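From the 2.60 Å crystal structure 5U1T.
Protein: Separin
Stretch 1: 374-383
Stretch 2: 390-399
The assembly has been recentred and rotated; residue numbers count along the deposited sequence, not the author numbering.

Stretch 1, residues 374-383: LLGVLSEICI
Stretch 2 390-399: RLSNIISVLF

Two helices close in sequence can pack together largely through shape, and residues 374-383 and 390-399 of Separin are a compact example. Both stretches are helical throughout, with phi near -65° and psi mostly between -30° and -45°, and both helices extend beyond the residues considered here. Their N-to-C directions differ by 161°, so they run nearly antiparallel, and the axes approach to 9.0 Å. The register is fixed by Cys 382 and Leu 391, whose CA atoms lie 5.5 Å apart; from there Leu 375 falls opposite Val 397 and Leu 398. No hydrogen bond crosses between the stretches; 433 Å² is buried between them, both sides summed, and the side-chain contacts are mostly apolar.

The central bump is Ile 394. Its CA-to-CB bond points toward the first helix, and with chi1 m and chi2 t the side chain enters a hollow lined by Leu 375, Leu 378, Ser 379 and Cys 382, a classic knob into hole. The fit reaches the backbone: Ile 394 CG2 lies 3.4 Å from Leu 375 O, while Ile 394 CD1 lies 3.4 Å from Leu 378 O and 3.5 Å from Ser 379 N. These are packing contacts against a helix whose polar groups are already occupied, since Ser 379 N donates to Leu 375 O at 3.1 Å and Cys 382 N to Leu 378 O at 3.2 Å. The branched isoleucine suits the site because its two methyl-bearing arms touch different parts of the wall: Ile 394 CG2 meets Leu 375 CD2 at 3.8 Å, and Ile 394 CD1 meets Leu 378 CB at 3.7 Å and Cys 382 SG at 3.5 Å.

Small residues leave room on the wall. Ser 379, directed sideways with chi1 p, turns its OG back to its own helix, where Ser 379 OG donates to Gly 376 O at 2.6 Å. Its hydroxyl is thereby satisfied in a buried setting, and Ser 379 CB packs 3.6 Å from Leu 391 CD1. Cys 382, chi1 m, points toward the partner at the point where the backbones come nearest: its CB is 3.7 Å from Leu 391 CB, and its SG is 3.6 Å from Leu 391 N.

Larger side chains complete the packing along the seam. Leu 391 starts sideways, but its t, p rotamer brings its end nearer the first helix, with CD2 reaching Ile 383 CG1 at 4.5 Å. At the other end Leu 375, m and t, points toward the second helix and places CD1 3.5 Å from both Val 397 CG1 and Leu 398 CD2. Val 397 (chi1 t) points toward its partner, whereas Leu 398 (m, t) starts sideways and reaches inward. Arg 390 contributes mainly near its base, its CB 3.9 Å from Cys 382 SG, while its end leads away to hydrogen bonds elsewhere in the structure. Val 377, Glu 380, Ser 392 and Ile 395 point away, leaving the seam to the residues that fit it.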

# COMPACT_ATOMS: atom_id res chain seq x y z
N LEU A 374 -37.78 -48.87 -12.66
CA LEU A 374 -38.82 -48.29 -11.83
C LEU A 374 -38.57 -46.78 -11.64
O LEU A 374 -39.50 -45.97 -11.72
CB LEU A 374 -38.90 -49.00 -10.48
CG LEU A 374 -39.93 -48.48 -9.47
CD1 LEU A 374 -41.32 -48.44 -10.06
CD2 LEU A 374 -39.91 -49.33 -8.22
N LEU A 375 -37.31 -46.40 -11.42
CA LEU A 375 -36.95 -44.99 -11.28
C LEU A 375 -37.18 -44.24 -12.58
O LEU A 375 -37.52 -43.05 -12.56
CB LEU A 375 -35.50 -44.87 -10.85
CG LEU A 375 -35.33 -45.20 -9.37
CD1 LEU A 375 -33.88 -45.09 -8.93
CD2 LEU A 375 -36.23 -44.29 -8.57
N GLY A 376 -37.01 -44.92 -13.70
CA GLY A 376 -37.25 -44.32 -14.99
C GLY A 376 -38.71 -44.03 -15.27
O GLY A 376 -39.06 -42.97 -15.78
N VAL A 377 -39.59 -44.97 -14.94
CA VAL A 377 -41.00 -44.81 -15.25
C VAL A 377 -41.60 -43.79 -14.30
O VAL A 377 -42.53 -43.06 -14.67
CB VAL A 377 -41.77 -46.15 -15.18
CG1 VAL A 377 -41.37 -46.93 -13.95
CG2 VAL A 377 -43.28 -45.94 -15.22
N LEU A 378 -41.04 -43.71 -13.10
CA LEU A 378 -41.48 -42.75 -12.10
C LEU A 378 -41.10 -41.31 -12.47
O LEU A 378 -41.86 -40.37 -12.22
CB LEU A 378 -40.89 -43.10 -10.73
CG LEU A 378 -41.50 -44.29 -9.99
CD1 LEU A 378 -40.74 -44.61 -8.72
CD2 LEU A 378 -42.96 -44.02 -9.69
N SER A 379 -39.91 -41.13 -13.06
CA SER A 379 -39.46 -39.81 -13.48
C SER A 379 -40.35 -39.27 -14.59
O SER A 379 -40.64 -38.07 -14.66
CB SER A 379 -38.00 -39.86 -13.95
OG SER A 379 -37.83 -40.75 -15.04
N GLU A 380 -40.79 -40.18 -15.44
CA GLU A 380 -41.70 -39.83 -16.52
C GLU A 380 -43.05 -39.38 -15.97
O GLU A 380 -43.70 -38.50 -16.55
CB GLU A 380 -41.88 -41.02 -17.46
CG GLU A 380 -40.71 -41.21 -18.40
CD GLU A 380 -40.36 -39.92 -19.13
OE1 GLU A 380 -39.17 -39.53 -19.14
OE2 GLU A 380 -41.29 -39.29 -19.70
N ILE A 381 -43.47 -39.96 -14.85
CA ILE A 381 -44.71 -39.55 -14.21
C ILE A 381 -44.61 -38.10 -13.76
O ILE A 381 -45.52 -37.30 -13.99
CB ILE A 381 -45.07 -40.46 -13.01
CG1 ILE A 381 -45.64 -41.79 -13.49
CG2 ILE A 381 -46.06 -39.76 -12.09
CD1 ILE A 381 -47.16 -41.83 -13.51
N CYS A 382 -43.47 -37.75 -13.16
CA CYS A 382 -43.25 -36.40 -12.69
C CYS A 382 -43.31 -35.38 -13.81
O CYS A 382 -43.81 -34.28 -13.61
CB CYS A 382 -41.92 -36.30 -11.96
SG CYS A 382 -41.90 -37.29 -10.47
N ILE A 383 -42.83 -35.73 -14.99
CA ILE A 383 -42.93 -34.81 -16.12
C ILE A 383 -44.37 -34.73 -16.67
O ILE A 383 -44.79 -33.68 -17.16
CB ILE A 383 -41.94 -35.21 -17.22
CG1 ILE A 383 -40.53 -35.29 -16.63
CG2 ILE A 383 -41.97 -34.23 -18.37
CD1 ILE A 383 -39.51 -35.79 -17.60
N ARG A 390 -41.06 -33.40 -6.78
CA ARG A 390 -41.15 -34.86 -6.82
C ARG A 390 -40.11 -35.50 -7.76
O ARG A 390 -39.56 -36.56 -7.45
CB ARG A 390 -42.57 -35.30 -7.20
CG ARG A 390 -43.58 -34.96 -6.12
CD ARG A 390 -44.69 -36.01 -6.01
NE ARG A 390 -45.44 -35.85 -4.76
CZ ARG A 390 -46.33 -34.88 -4.53
NH1 ARG A 390 -46.59 -33.98 -5.47
NH2 ARG A 390 -46.96 -34.82 -3.37
N LEU A 391 -39.83 -34.87 -8.90
CA LEU A 391 -38.76 -35.38 -9.77
C LEU A 391 -37.40 -35.32 -9.09
O LEU A 391 -36.57 -36.21 -9.26
CB LEU A 391 -38.69 -34.61 -11.09
CG LEU A 391 -37.66 -35.22 -12.04
CD1 LEU A 391 -37.98 -36.69 -12.30
CD2 LEU A 391 -37.61 -34.47 -13.34
N SER A 392 -37.17 -34.26 -8.33
CA SER A 392 -35.87 -34.07 -7.71
C SER A 392 -35.59 -35.14 -6.66
O SER A 392 -34.45 -35.40 -6.31
CB SER A 392 -35.78 -32.69 -7.09
OG SER A 392 -34.47 -32.50 -6.62
N ASN A 393 -36.65 -35.75 -6.15
CA ASN A 393 -36.49 -36.89 -5.26
C ASN A 393 -36.03 -38.15 -6.02
O ASN A 393 -35.30 -38.98 -5.47
CB ASN A 393 -37.80 -37.16 -4.52
CG ASN A 393 -37.94 -36.35 -3.25
OD1 ASN A 393 -37.03 -35.60 -2.86
ND2 ASN A 393 -39.08 -36.48 -2.59
N ILE A 394 -36.46 -38.28 -7.27
CA ILE A 394 -36.10 -39.42 -8.11
C ILE A 394 -34.65 -39.31 -8.57
O ILE A 394 -33.98 -40.32 -8.75
CB ILE A 394 -37.03 -39.55 -9.33
CG1 ILE A 394 -38.48 -39.53 -8.85
CG2 ILE A 394 -36.75 -40.84 -10.11
CD1 ILE A 394 -39.46 -39.78 -9.91
N ILE A 395 -34.19 -38.08 -8.77
CA ILE A 395 -32.78 -37.81 -9.01
C ILE A 395 -31.96 -38.23 -7.79
O ILE A 395 -30.87 -38.80 -7.92
CB ILE A 395 -32.52 -36.33 -9.31
CG1 ILE A 395 -33.29 -35.91 -10.56
CG2 ILE A 395 -31.03 -36.07 -9.51
CD1 ILE A 395 -33.12 -34.48 -10.91
N SER A 396 -32.50 -37.95 -6.61
CA SER A 396 -31.82 -38.29 -5.37
C SER A 396 -31.64 -39.81 -5.24
O SER A 396 -30.55 -40.28 -4.92
CB SER A 396 -32.59 -37.74 -4.16
OG SER A 396 -32.27 -36.38 -3.92
N VAL A 397 -32.70 -40.57 -5.50
CA VAL A 397 -32.63 -42.02 -5.35
C VAL A 397 -31.64 -42.61 -6.35
O VAL A 397 -30.84 -43.47 -6.00
CB VAL A 397 -34.02 -42.66 -5.50
CG1 VAL A 397 -33.93 -44.18 -5.50
CG2 VAL A 397 -34.92 -42.18 -4.38
N LEU A 398 -31.68 -42.12 -7.59
CA LEU A 398 -30.72 -42.54 -8.60
C LEU A 398 -29.30 -42.27 -8.12
O LEU A 398 -28.42 -43.13 -8.25
CB LEU A 398 -30.97 -41.83 -9.93
CG LEU A 398 -32.09 -42.38 -10.82
CD1 LEU A 398 -32.36 -41.43 -11.96
CD2 LEU A 398 -31.70 -43.75 -11.34
N PHE A 399 -29.07 -41.09 -7.55
CA PHE A 399 -27.74 -40.73 -7.09
C PHE A 399 -27.25 -41.67 -5.99
O PHE A 399 -26.08 -42.05 -5.95
CB PHE A 399 -27.68 -39.31 -6.56
CG PHE A 399 -26.42 -39.01 -5.83
CD1 PHE A 399 -25.24 -38.80 -6.52
CD2 PHE A 399 -26.39 -38.97 -4.44
CE1 PHE A 399 -24.05 -38.53 -5.85
CE2 PHE A 399 -25.21 -38.71 -3.77
CZ PHE A 399 -24.04 -38.50 -4.47